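Local atomic coordinates of Lmo2125 protein (Listeria monocytogenes serovar 1/2a, PDB entry 5TU0), a protein that binds maltose and, as an extracellular solute-binding lipoprotein, probably delivers it to a membrane transporter for uptake. Residues Thr115-Tyr120 / Asp326-Ala331; Ala130-Leu135 / Ala256-Leu261; Tyr167-Gly172 / Lys265-Phe270; Tyr176-Glu181 / Pro346-Val351; Glu197-Ala202 / Asn357-Ala362. The protein carries 2 engineered substitutions. One frame throughout, in Å; residues are numbered along the deposited sequence.

Contacts 1 to 3 form one connected region: contact 1 joins strand 105-121 to helix 327-336, and the chain that follows strand 253-256 supplies a segment to both contact 2 and contact 3. Contact 2 is only partly buried and adds two backbone bonds and bridging water to the packing of F132, P259 and L261, whereas contact 3 is buried and combines one backbone bond with ring packing. A salt bridge from K257 to E266 ties these two together. Contacts 1, 4 and 5 are buried, with no hydrogen bond across them; 4 and 5 share helix 348-363, and contact 5 also buries the amine of engineered K359. Y167 of contact 3 touches V177 of contact 4, and L169 touches A202 of contact 5.

Contact 1: residues Thr115-Tyr120 / Asp326-Ala331; sequences TLVLYY and DELTNA
V117 meets A331 and L328 where strand 105-121, part of the mixed sheet of this periplasmic-binding-protein fold, packs against helix 327-336. The axes of the two short segments approach to 9.1 Å and run at 150°, close to antiparallel, so this is helix-on-sheet packing. The two branches of V117 divide the work. CG1, anti to the carbonyl carbon (chi1 -62°), lies 3.8 Å from A331 CB, while V117 CG2 is 4.0 Å from L328 CD1, the two side chains crossing at about a right angle. The same CG2 also sits over the rim of one face of the Y119 ring, so valine, leucine and tyrosine form one cluster. V255 of the neighbouring strand 253-256 touches all three, and A331 as well.

Y119 comes next with its hydroxyl end: Y119 OH is 3.7 Å from L328 CD1, which comes obliquely to the ring, and OH is hydrogen-bonded to G239 O. Y246 meets this ring edge-to-face.

Y120 extends toward the helix start, but its OH stays 4.4 Å from E327 OE1, too far for a hydrogen bond. That carboxylate is committed to others, OE1 to V255 N and OE2 to K122 in a salt bridge. Before the helix, D326 acts as N-cap through a weak bond of 3.3 Å from T329 N to D326 OD2.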
# COMPACT_ATOMS: atom_id res chain seq x y z
N THR A 115 0.82 -2.88 -3.92
CA THR A 115 2.04 -2.16 -3.68
C THR A 115 2.29 -1.32 -4.92
O THR A 115 1.57 -1.44 -5.92
CB THR A 115 3.24 -3.09 -3.39
OG1 THR A 115 4.37 -2.31 -2.99
CG2 THR A 115 3.63 -3.92 -4.61
N LEU A 116 3.29 -0.47 -4.83
CA LEU A 116 3.67 0.38 -5.93
C LEU A 116 4.27 -0.41 -7.08
O LEU A 116 4.93 -1.44 -6.88
CB LEU A 116 4.66 1.45 -5.46
CG LEU A 116 4.16 2.50 -4.49
CD1 LEU A 116 5.28 3.50 -4.20
CD2 LEU A 116 2.94 3.23 -5.02
N VAL A 117 4.06 0.10 -8.29
CA VAL A 117 4.52 -0.54 -9.51
C VAL A 117 5.03 0.54 -10.46
O VAL A 117 4.94 1.74 -10.16
CB VAL A 117 3.38 -1.35 -10.19
CG1 VAL A 117 2.90 -2.48 -9.27
CG2 VAL A 117 2.19 -0.47 -10.56
N LEU A 118 5.57 0.12 -11.60
CA LEU A 118 6.01 1.07 -12.63
C LEU A 118 5.01 1.05 -13.79
O LEU A 118 4.82 0.01 -14.44
CB LEU A 118 7.38 0.70 -13.17
CG LEU A 118 7.94 1.67 -14.22
CD1 LEU A 118 8.49 2.91 -13.53
CD2 LEU A 118 8.99 1.03 -15.10
N TYR A 119 4.34 2.18 -14.03
CA TYR A 119 3.47 2.33 -15.19
C TYR A 119 4.32 2.92 -16.28
O TYR A 119 5.17 3.76 -16.00
CB TYR A 119 2.34 3.31 -14.93
CG TYR A 119 1.25 2.79 -14.04
CD1 TYR A 119 0.25 1.98 -14.54
CD2 TYR A 119 1.20 3.16 -12.69
CE1 TYR A 119 -0.76 1.51 -13.73
CE2 TYR A 119 0.19 2.71 -11.88
CZ TYR A 119 -0.79 1.87 -12.40
OH TYR A 119 -1.78 1.40 -11.60
N TYR A 120 4.11 2.48 -17.52
CA TYR A 120 4.84 3.08 -18.66
C TYR A 120 3.92 3.16 -19.86
O TYR A 120 2.90 2.44 -19.94
CB TYR A 120 6.16 2.34 -19.00
CG TYR A 120 5.98 0.99 -19.65
CD1 TYR A 120 5.66 -0.13 -18.89
CD2 TYR A 120 6.15 0.82 -21.03
CE1 TYR A 120 5.49 -1.37 -19.49
CE2 TYR A 120 5.99 -0.42 -21.63
CZ TYR A 120 5.66 -1.50 -20.85
OH TYR A 120 5.49 -2.73 -21.44
N ASP A 326 -2.52 -10.47 -16.79
CA ASP A 326 -2.86 -9.05 -16.81
C ASP A 326 -1.62 -8.31 -16.29
O ASP A 326 -1.07 -8.68 -15.23
CB ASP A 326 -4.04 -8.75 -15.89
CG ASP A 326 -4.31 -7.26 -15.77
OD1 ASP A 326 -4.44 -6.60 -16.82
OD2 ASP A 326 -4.36 -6.75 -14.64
N GLU A 327 -1.19 -7.26 -16.98
CA GLU A 327 0.04 -6.59 -16.59
C GLU A 327 0.05 -6.00 -15.19
O GLU A 327 1.02 -6.16 -14.48
CB GLU A 327 0.45 -5.56 -17.62
CG GLU A 327 0.69 -6.19 -18.98
CD GLU A 327 1.37 -5.27 -19.96
OE1 GLU A 327 1.74 -4.15 -19.57
OE2 GLU A 327 1.54 -5.68 -21.12
N LEU A 328 -1.03 -5.32 -14.79
CA LEU A 328 -1.07 -4.70 -13.46
C LEU A 328 -0.98 -5.77 -12.38
O LEU A 328 -0.21 -5.64 -11.42
CB LEU A 328 -2.32 -3.85 -13.27
CG LEU A 328 -2.46 -3.20 -11.88
CD1 LEU A 328 -1.27 -2.30 -11.56
CD2 LEU A 328 -3.79 -2.45 -11.76
N THR A 329 -1.74 -6.83 -12.57
CA THR A 329 -1.75 -7.96 -11.64
C THR A 329 -0.38 -8.60 -11.53
O THR A 329 0.08 -8.86 -10.42
CB THR A 329 -2.76 -9.02 -12.08
OG1 THR A 329 -4.05 -8.40 -12.24
CG2 THR A 329 -2.84 -10.14 -11.04
N ASN A 330 0.28 -8.84 -12.67
CA ASN A 330 1.61 -9.44 -12.69
C ASN A 330 2.64 -8.55 -11.98
O ASN A 330 3.45 -9.05 -11.19
CB ASN A 330 2.11 -9.70 -14.13
CG ASN A 330 1.37 -10.83 -14.83
OD1 ASN A 330 0.64 -11.61 -14.22
ND2 ASN A 330 1.55 -10.92 -16.13
N ALA A 331 2.61 -7.25 -12.28
CA ALA A 331 3.52 -6.28 -11.65
C ALA A 331 3.34 -6.24 -10.13
O ALA A 331 4.32 -6.26 -9.39
CB ALA A 331 3.32 -4.90 -12.23

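Contact 2: residues Ala130-Leu135 / Ala256-Leu261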
# COMPACT_ATOMS: atom_id res chain seq x y z
N ALA A 130 14.09 -1.89 -17.28
CA ALA A 130 14.42 -2.96 -16.34
C ALA A 130 15.19 -2.53 -15.09
O ALA A 130 15.12 -3.19 -14.03
CB ALA A 130 15.19 -4.04 -17.07
N THR A 131 15.96 -1.45 -15.21
CA THR A 131 16.78 -0.97 -14.12
C THR A 131 16.70 0.54 -13.99
O THR A 131 16.27 1.24 -14.92
CB THR A 131 18.28 -1.31 -14.39
OG1 THR A 131 18.76 -0.58 -15.54
CG2 THR A 131 18.48 -2.78 -14.62
N PHE A 132 17.15 1.06 -12.85
CA PHE A 132 17.29 2.50 -12.71
C PHE A 132 18.34 3.09 -13.66
O PHE A 132 18.25 4.27 -14.01
CB PHE A 132 17.46 2.94 -11.24
CG PHE A 132 16.15 3.19 -10.55
CD1 PHE A 132 15.38 2.15 -10.10
CD2 PHE A 132 15.68 4.49 -10.39
CE1 PHE A 132 14.15 2.39 -9.49
CE2 PHE A 132 14.47 4.73 -9.77
CZ PHE A 132 13.70 3.67 -9.32
N LYS A 133 19.31 2.28 -14.08
CA LYS A 133 20.31 2.73 -15.07
C LYS A 133 19.55 3.05 -16.37
O LYS A 133 19.83 4.06 -17.01
CB LYS A 133 21.37 1.66 -15.34
CG LYS A 133 22.30 1.32 -14.18
CD LYS A 133 23.57 2.16 -14.14
CE LYS A 133 23.32 3.60 -13.80
NZ LYS A 133 24.59 4.37 -13.72
N ASP A 134 18.59 2.20 -16.72
CA ASP A 134 17.76 2.39 -17.92
C ASP A 134 16.92 3.67 -17.78
O ASP A 134 16.78 4.43 -18.74
CB ASP A 134 16.80 1.23 -18.16
CG ASP A 134 17.51 -0.09 -18.41
OD1 ASP A 134 18.71 -0.10 -18.79
OD2 ASP A 134 16.84 -1.15 -18.23
N LEU A 135 16.36 3.91 -16.59
CA LEU A 135 15.63 5.14 -16.34
C LEU A 135 16.53 6.37 -16.43
O LEU A 135 16.10 7.41 -16.93
CB LEU A 135 14.95 5.13 -14.97
CG LEU A 135 13.86 4.09 -14.74
CD1 LEU A 135 13.42 4.11 -13.28
CD2 LEU A 135 12.67 4.31 -15.68
N ALA A 256 4.79 -2.80 -15.05
CA ALA A 256 5.91 -3.66 -14.72
C ALA A 256 6.35 -3.50 -13.27
O ALA A 256 5.95 -2.55 -12.56
CB ALA A 256 7.08 -3.34 -15.64
N LYS A 257 7.15 -4.46 -12.82
CA LYS A 257 7.79 -4.35 -11.52
C LYS A 257 8.61 -3.07 -11.54
O LYS A 257 8.98 -2.57 -12.61
CB LYS A 257 8.73 -5.54 -11.26
CG LYS A 257 9.88 -5.63 -12.26
CD LYS A 257 10.81 -6.81 -12.01
CE LYS A 257 11.73 -6.58 -10.83
NZ LYS A 257 12.72 -5.49 -11.08
N ILE A 258 8.89 -2.53 -10.37
CA ILE A 258 9.72 -1.32 -10.29
C ILE A 258 11.16 -1.71 -10.73
O ILE A 258 11.66 -2.79 -10.38
CB ILE A 258 9.71 -0.72 -8.86
CG1 ILE A 258 8.26 -0.44 -8.41
CG2 ILE A 258 10.58 0.54 -8.82
CD1 ILE A 258 8.11 -0.03 -6.95
N PRO A 259 11.81 -0.87 -11.55
CA PRO A 259 13.14 -1.27 -11.97
C PRO A 259 14.14 -1.47 -10.83
O PRO A 259 14.03 -0.85 -9.77
CB PRO A 259 13.57 -0.11 -12.90
CG PRO A 259 12.29 0.48 -13.37
CD PRO A 259 11.35 0.36 -12.22
N THR A 260 15.11 -2.34 -11.07
CA THR A 260 16.18 -2.67 -10.11
C THR A 260 17.08 -1.46 -9.82
O THR A 260 17.47 -0.74 -10.73
CB THR A 260 17.00 -3.85 -10.66
OG1 THR A 260 16.12 -4.97 -10.87
CG2 THR A 260 18.16 -4.24 -9.71
N LEU A 261 17.39 -1.23 -8.55
CA LEU A 261 18.23 -0.11 -8.14
C LEU A 261 19.69 -0.31 -8.56
O LEU A 261 20.10 -1.42 -8.90
CB LEU A 261 18.15 0.08 -6.62
CG LEU A 261 16.77 0.47 -6.05
CD1 LEU A 261 16.70 0.33 -4.53
CD2 LEU A 261 16.39 1.89 -6.48
O HOH W 1 14.23 -5.66 -13.25
O HOH W 2 19.95 0.34 -11.81
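The F132 ring is sandwiched between two leucines, L261 from across the contact and L135 from its own helix. L261 CD2 covers one face near the rim, in a CH-pi contact 4.1 Å from the ring centroid and 25° off the normal; L135 CD1 lies over the centre of the opposite face, 3.6 Å above the plane. At the edge, in plane, are the carbonyl oxygens of P259 and T260, with F132 CE1 3.3 Å from P259 O. P259 CG lies 3.8 Å from L135 CD1.

The backbones join as a single beta bridge of two bonds: F132 N to T260 O is 2.8 Å at 167°, and T260 N to A130 O is 3.1 Å. T131 and D134 close a capping box at the start of helix 132-138, and D134 OD2 also accepts from the amides of A130 and T131. One water donates to A130 O and T260 OG1 and accepts from K257 NZ; K257 and T260 have a further partner in E266.

Placing carbonyl oxygens at the ring edge probably sets their partial negative charge against the weakly positive C-H rim, while the faces stay apolar. T260 O serves the helix start twice, taking F132 N directly and K133 N through a second water.

Contact 3: residues Tyr167-Gly172 / Lys265-Phe270; sequences YGLLAG and KEYSPF
S268 N donates to G168 O at 3.0 Å in a nearly straight bond (175°), and because G172 N reaches the same oxygen from the opposite face of its plane, G168 O is gripped by the loop and by its own helix together. The helix is kinked here, the amides of G168 and L169 lacking bonds to the turn before.

Y267 lays one ring face against the G168-L169 peptide: its CE1 is 3.4 Å from G168 CA and its CZ is 3.4 Å from L169 N. Such an approach is possible because G168 has no side chain on this side. Y267 OH is hydrogen-bonded to F165 O and W160 NE1.

This is a loop laid across helix 163-172, which carries the sugar-pocket residue Y164, in the bilobal solute-binding fold. In the modelled conformer, Y167 and F270 form an offset stack, centroids 4.3 Å apart and planes at 7°. Y167 CD2 is 3.4 Å from F270 CE1. The other Y167 face is covered near the rim by A171 CB, which also lies 3.9 Å from S268 CB. Further along, the K265 aliphatic chain runs past the carbonyl of G172, with K265 CB 3.6 Å from G172 O.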
# COMPACT_ATOMS: atom_id res chain seq x y z
N TYR A 167 9.95 5.67 0.40
CA TYR A 167 10.42 4.68 1.37
C TYR A 167 11.12 3.49 0.75
O TYR A 167 12.19 3.09 1.20
CB TYR A 167 9.30 4.18 2.29
CG TYR A 167 9.81 3.08 3.18
CD1 TYR A 167 10.77 3.35 4.16
CD2 TYR A 167 9.40 1.77 3.02
CE1 TYR A 167 11.27 2.36 4.96
CE2 TYR A 167 9.90 0.76 3.83
CZ TYR A 167 10.83 1.07 4.80
OH TYR A 167 11.34 0.09 5.60
N GLY A 168 10.52 2.92 -0.30
CA GLY A 168 11.11 1.78 -0.97
C GLY A 168 12.49 1.99 -1.57
O GLY A 168 13.24 1.04 -1.75
N LEU A 169 12.84 3.25 -1.83
CA LEU A 169 14.15 3.58 -2.34
C LEU A 169 15.15 3.49 -1.18
O LEU A 169 16.20 2.87 -1.28
CB LEU A 169 14.15 5.01 -2.91
CG LEU A 169 15.47 5.63 -3.31
CD1 LEU A 169 16.15 4.81 -4.40
CD2 LEU A 169 15.27 7.08 -3.75
N LEU A 170 14.80 4.14 -0.07
CA LEU A 170 15.67 4.10 1.12
C LEU A 170 15.82 2.64 1.62
O LEU A 170 16.91 2.20 1.98
CB LEU A 170 15.11 5.00 2.23
CG LEU A 170 15.38 6.50 2.14
CD1 LEU A 170 14.92 7.12 0.83
CD2 LEU A 170 14.75 7.18 3.35
N ALA A 171 14.71 1.91 1.60
CA ALA A 171 14.73 0.54 2.06
C ALA A 171 15.54 -0.36 1.11
O ALA A 171 16.21 -1.29 1.55
CB ALA A 171 13.30 0.02 2.23
N GLY A 172 15.50 -0.06 -0.19
CA GLY A 172 16.26 -0.85 -1.17
C GLY A 172 17.76 -0.74 -0.90
O GLY A 172 18.53 -1.65 -1.26
N LYS A 265 19.83 -4.27 -5.99
CA LYS A 265 18.72 -4.71 -5.14
C LYS A 265 17.40 -4.15 -5.63
O LYS A 265 17.37 -3.16 -6.38
CB LYS A 265 18.97 -4.32 -3.68
CG LYS A 265 20.23 -4.98 -3.13
CD LYS A 265 20.38 -4.80 -1.64
CE LYS A 265 21.55 -5.64 -1.14
NZ LYS A 265 21.65 -5.70 0.34
N GLU A 266 16.32 -4.80 -5.23
CA GLU A 266 14.99 -4.38 -5.62
C GLU A 266 14.49 -3.24 -4.76
O GLU A 266 14.81 -3.13 -3.58
CB GLU A 266 14.01 -5.55 -5.54
CG GLU A 266 14.35 -6.70 -6.47
CD GLU A 266 14.42 -6.24 -7.92
OE1 GLU A 266 13.45 -5.66 -8.42
OE2 GLU A 266 15.46 -6.45 -8.56
N TYR A 267 13.71 -2.37 -5.39
CA TYR A 267 13.00 -1.30 -4.70
C TYR A 267 12.10 -2.07 -3.71
O TYR A 267 11.47 -3.06 -4.10
CB TYR A 267 12.17 -0.53 -5.71
CG TYR A 267 11.79 0.87 -5.33
CD1 TYR A 267 10.65 1.13 -4.55
CD2 TYR A 267 12.52 1.95 -5.79
CE1 TYR A 267 10.29 2.43 -4.24
CE2 TYR A 267 12.15 3.25 -5.49
CZ TYR A 267 11.04 3.48 -4.72
OH TYR A 267 10.70 4.79 -4.42
N SER A 268 12.03 -1.59 -2.47
CA SER A 268 11.32 -2.30 -1.40
C SER A 268 10.20 -1.46 -0.79
O SER A 268 10.30 -1.01 0.35
CB SER A 268 12.33 -2.72 -0.35
OG SER A 268 13.34 -3.51 -0.93
N PRO A 269 9.11 -1.27 -1.55
CA PRO A 269 8.02 -0.41 -1.09
C PRO A 269 7.20 -1.03 0.03
O PRO A 269 7.43 -2.18 0.36
CB PRO A 269 7.17 -0.27 -2.34
CG PRO A 269 7.32 -1.58 -3.03
CD PRO A 269 8.75 -1.97 -2.79
N PHE A 270 6.29 -0.26 0.62
CA PHE A 270 5.39 -0.80 1.64
C PHE A 270 4.45 -1.84 1.00
O PHE A 270 3.96 -1.64 -0.11
CB PHE A 270 4.54 0.29 2.31
CG PHE A 270 5.32 1.21 3.20
CD1 PHE A 270 6.01 0.72 4.29
CD2 PHE A 270 5.33 2.58 2.97
CE1 PHE A 270 6.73 1.57 5.13
CE2 PHE A 270 6.05 3.44 3.80
CZ PHE A 270 6.74 2.93 4.88

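Contact 4: residues Tyr176-Glu181 / Pro346-Val351; sequences YVFGDE and PEMSEV
V351 N donates to M348 O at 3.0 Å, one of three successive i to i+3 bonds, with E350 N to E347 O and S349 N to P346 O, that hold the turns of this segment. The turns present M348 and V351 together to V177 and F178, and no hydrogen bond crosses the contact.

F178 enters with the tip of its ring. CZ is 3.6 Å from V351 CG2, which approaches obliquely as the two side chains slide past each other in opposite directions. E347 O and M348 N both lie at the ring edge, in plane, with F178 CZ 3.7 Å from E347 O. M348 SD stands obliquely to the ring, 5.3 Å from its centroid and 49° off the normal, a Met-aromatic contact at the longer end.

In fold terms, the corner that the chain turns at V177 is packed here against helix 348-363, with F163 of helix 163-172 touching both V177 and V351.

V177 fills the angle between the others. Its CG1, anti to the backbone N (chi1 178°), lies 3.8 Å above the centre of one face of the F178 ring. The same methyl is 3.9 Å from M348 SD and 3.8 Å from V351 CG2, so it touches three side chains at once. The bend of M348 at chi2 (63°) places SD against V177 CG1, and the two side chains cross at about a right angle.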
# COMPACT_ATOMS: atom_id res chain seq x y z
N TYR A 176 15.34 1.43 6.99
CA TYR A 176 14.13 0.84 7.56
C TYR A 176 13.49 1.87 8.48
O TYR A 176 14.16 2.79 8.94
CB TYR A 176 14.43 -0.48 8.30
CG TYR A 176 15.43 -0.35 9.44
CD1 TYR A 176 15.01 -0.05 10.73
CD2 TYR A 176 16.80 -0.50 9.22
CE1 TYR A 176 15.90 0.07 11.77
CE2 TYR A 176 17.71 -0.36 10.25
CZ TYR A 176 17.26 -0.09 11.53
OH TYR A 176 18.13 0.06 12.56
N VAL A 177 12.20 1.72 8.75
CA VAL A 177 11.51 2.63 9.66
C VAL A 177 11.85 2.28 11.12
O VAL A 177 12.52 3.06 11.80
CB VAL A 177 9.99 2.61 9.45
CG1 VAL A 177 9.33 3.54 10.46
CG2 VAL A 177 9.64 2.99 8.02
N PHE A 178 11.36 1.12 11.58
CA PHE A 178 11.63 0.62 12.94
C PHE A 178 12.31 -0.76 12.90
O PHE A 178 11.96 -1.61 12.10
CB PHE A 178 10.34 0.50 13.77
CG PHE A 178 9.60 1.79 13.97
CD1 PHE A 178 10.25 2.95 14.40
CD2 PHE A 178 8.22 1.84 13.81
CE1 PHE A 178 9.55 4.12 14.63
CE2 PHE A 178 7.52 3.02 14.02
CZ PHE A 178 8.18 4.15 14.43
N GLY A 179 13.29 -0.96 13.78
CA GLY A 179 14.00 -2.25 13.87
C GLY A 179 13.11 -3.38 14.40
O GLY A 179 11.94 -3.17 14.69
N ASP A 180 13.69 -4.58 14.51
CA ASP A 180 12.97 -5.79 14.90
C ASP A 180 11.71 -5.97 14.03
O ASP A 180 10.59 -6.10 14.53
CB ASP A 180 12.61 -5.79 16.40
CG ASP A 180 13.84 -5.73 17.31
OD1 ASP A 180 14.98 -5.92 16.80
OD2 ASP A 180 13.68 -5.51 18.53
N GLU A 181 11.93 -5.94 12.71
CA GLU A 181 10.85 -6.09 11.71
C GLU A 181 9.65 -5.14 11.92
O GLU A 181 8.49 -5.54 11.80
CB GLU A 181 10.39 -7.55 11.61
CG GLU A 181 11.47 -8.50 11.09
CD GLU A 181 11.00 -9.95 10.97
OE1 GLU A 181 9.79 -10.25 11.10
OE2 GLU A 181 11.88 -10.82 10.72
N PRO A 346 1.54 2.01 17.14
CA PRO A 346 1.10 3.41 17.26
C PRO A 346 2.13 4.46 16.89
O PRO A 346 1.77 5.48 16.27
CB PRO A 346 0.77 3.53 18.76
CG PRO A 346 0.39 2.16 19.16
CD PRO A 346 1.35 1.28 18.42
N GLU A 347 3.39 4.21 17.24
CA GLU A 347 4.46 5.18 17.01
C GLU A 347 4.68 5.53 15.52
O GLU A 347 5.40 6.48 15.22
CB GLU A 347 5.77 4.70 17.64
CG GLU A 347 5.79 4.63 19.18
CD GLU A 347 5.19 3.38 19.80
OE1 GLU A 347 4.58 2.53 19.10
OE2 GLU A 347 5.35 3.25 21.05
N MET A 348 4.10 4.75 14.61
CA MET A 348 4.22 5.02 13.17
C MET A 348 3.62 6.40 12.84
O MET A 348 4.04 7.07 11.90
CB MET A 348 3.53 3.93 12.35
CG MET A 348 3.71 4.06 10.84
SD MET A 348 5.44 3.90 10.33
CE MET A 348 5.37 4.68 8.70
N SER A 349 2.65 6.82 13.64
CA SER A 349 2.04 8.13 13.43
C SER A 349 3.06 9.27 13.48
O SER A 349 2.85 10.27 12.82
CB SER A 349 0.92 8.39 14.45
OG SER A 349 1.45 8.52 15.75
N GLU A 350 4.17 9.11 14.21
CA GLU A 350 5.17 10.16 14.35
C GLU A 350 6.17 10.17 13.19
O GLU A 350 6.85 11.15 12.97
CB GLU A 350 5.90 10.01 15.69
CG GLU A 350 4.92 9.93 16.87
CD GLU A 350 3.92 11.07 16.87
OE1 GLU A 350 4.34 12.24 16.71
OE2 GLU A 350 2.72 10.79 17.02
N VAL A 351 6.23 9.09 12.44
CA VAL A 351 7.15 9.02 11.31
C VAL A 351 6.80 9.99 10.17
O VAL A 351 7.69 10.61 9.60
CB VAL A 351 7.24 7.57 10.79
CG1 VAL A 351 8.10 7.47 9.52
CG2 VAL A 351 7.82 6.68 11.88

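Contact 5: residues Glu197-Ala202 / Asn357-Ala362. Engineered in segment 357-362: K359 (natural residue Met).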
# COMPACT_ATOMS: atom_id res chain seq x y z
N GLU A 197 22.17 6.84 1.59
CA GLU A 197 22.49 6.55 0.18
C GLU A 197 21.24 6.75 -0.69
O GLU A 197 21.32 7.30 -1.80
CB GLU A 197 23.00 5.13 -0.02
CG GLU A 197 24.48 4.91 0.18
CD GLU A 197 24.82 3.43 -0.01
OE1 GLU A 197 24.62 2.63 0.94
OE2 GLU A 197 25.27 3.07 -1.12
N GLY A 198 20.10 6.30 -0.19
CA GLY A 198 18.83 6.44 -0.91
C GLY A 198 18.43 7.90 -1.07
O GLY A 198 18.01 8.33 -2.17
N ILE A 199 18.57 8.67 0.02
CA ILE A 199 18.24 10.07 0.00
C ILE A 199 19.15 10.78 -1.01
O ILE A 199 18.67 11.61 -1.79
CB ILE A 199 18.37 10.72 1.40
CG1 ILE A 199 17.38 10.06 2.38
CG2 ILE A 199 18.06 12.21 1.30
CD1 ILE A 199 17.62 10.47 3.82
N THR A 200 20.44 10.42 -1.00
CA THR A 200 21.43 11.01 -1.92
C THR A 200 21.06 10.73 -3.38
O THR A 200 21.13 11.62 -4.21
CB THR A 200 22.86 10.49 -1.60
OG1 THR A 200 23.18 10.79 -0.24
CG2 THR A 200 23.92 11.15 -2.50
N TYR A 201 20.67 9.49 -3.67
CA TYR A 201 20.24 9.12 -5.02
C TYR A 201 19.01 9.92 -5.46
O TYR A 201 18.96 10.46 -6.58
CB TYR A 201 19.97 7.62 -5.12
CG TYR A 201 19.67 7.21 -6.52
CD1 TYR A 201 20.70 7.14 -7.48
CD2 TYR A 201 18.36 6.93 -6.93
CE1 TYR A 201 20.42 6.79 -8.79
CE2 TYR A 201 18.08 6.58 -8.25
CZ TYR A 201 19.11 6.51 -9.16
OH TYR A 201 18.83 6.17 -10.48
N ALA A 202 18.03 10.03 -4.57
CA ALA A 202 16.82 10.82 -4.87
C ALA A 202 17.15 12.28 -5.17
O ALA A 202 16.60 12.88 -6.10
CB ALA A 202 15.82 10.73 -3.72
N ASN A 357 10.19 16.32 6.14
CA ASN A 357 11.40 17.13 6.19
C ASN A 357 12.62 16.37 5.71
O ASN A 357 13.48 16.94 5.03
CB ASN A 357 11.70 17.59 7.62
CG ASN A 357 10.60 18.43 8.21
OD1 ASN A 357 9.45 18.34 7.80
ND2 ASN A 357 10.95 19.25 9.17
N LEU A 358 12.70 15.11 6.10
CA LEU A 358 13.81 14.25 5.74
C LEU A 358 14.05 14.27 4.23
O LEU A 358 15.18 14.49 3.78
CB LEU A 358 13.56 12.83 6.24
CG LEU A 358 14.59 11.74 5.93
CD1 LEU A 358 14.57 10.67 7.01
CD2 LEU A 358 14.37 11.12 4.55
N LYS A 359 13.00 14.05 3.46
CA LYS A 359 13.13 14.06 2.00
C LYS A 359 13.18 15.50 1.45
O LYS A 359 14.02 15.79 0.61
CB LYS A 359 11.98 13.29 1.33
CG LYS A 359 11.93 11.76 1.58
CD LYS A 359 13.18 10.96 1.13
CE LYS A 359 13.53 11.12 -0.36
NZ LYS A 359 14.21 12.41 -0.73
N PHE A 360 12.33 16.40 1.94
CA PHE A 360 12.27 17.73 1.37
C PHE A 360 13.53 18.57 1.55
O PHE A 360 13.97 19.24 0.59
CB PHE A 360 11.08 18.55 1.86
CG PHE A 360 11.02 19.92 1.22
CD1 PHE A 360 10.47 20.07 -0.05
CD2 PHE A 360 11.56 21.03 1.85
CE1 PHE A 360 10.45 21.32 -0.68
CE2 PHE A 360 11.56 22.27 1.22
CZ PHE A 360 10.98 22.42 -0.03
N ASP A 361 14.07 18.58 2.77
CA ASP A 361 15.25 19.42 3.04
C ASP A 361 16.42 19.07 2.11
O ASP A 361 17.15 19.96 1.68
CB ASP A 361 15.65 19.36 4.51
CG ASP A 361 14.58 19.97 5.46
OD1 ASP A 361 13.61 20.60 5.00
OD2 ASP A 361 14.74 19.80 6.69
N ALA A 362 16.56 17.79 1.77
CA ALA A 362 17.58 17.32 0.83
C ALA A 362 17.15 17.52 -0.62
O ALA A 362 17.95 18.00 -1.44
CB ALA A 362 17.90 15.86 1.09
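I199 meets L358 and A362 through its two branches, in purely apolar contact with helix 348-363. The I199 CD1 to L358 CD2 distance is 3.4 Å, tighter than usual van der Waals contact, and the two side chains cross at about a right angle. On the other branch, I199 CG2 lies 3.7 Å from A362 CB, so the isoleucine straddles one helical turn, meeting residues four apart. This is helix-helix packing: the segment axes approach to 10.0 Å and cross at -43°, and I199 CA and K359 CA are the nearest pair at 6.8 Å. Beyond the segments, A373 of helix 369-387 and L170 of helix 163-172 also touch I199, which places it among several helices of this part of the fold.

The one polar group that enters the contact is the amine of K359, an engineered residue. Bent at chi2, chi3 and chi4, the K359 chain brings NZ to 3.8 Å from A202 CB and 4.4 Å from I199 CG2. No hydrogen bond or salt bridge crosses the contact.

What follows chemically is uneven. The I199, L358 and A362 portion is hydrophobic packing, tight at the I199-L358 pair, but K359 NZ is buried with no polar partner anywhere in the model. Beside the methyls of A202 and I199, a protonated amine would be poorly solvated, so its pKa is probably lowered and the neutral form may be populated.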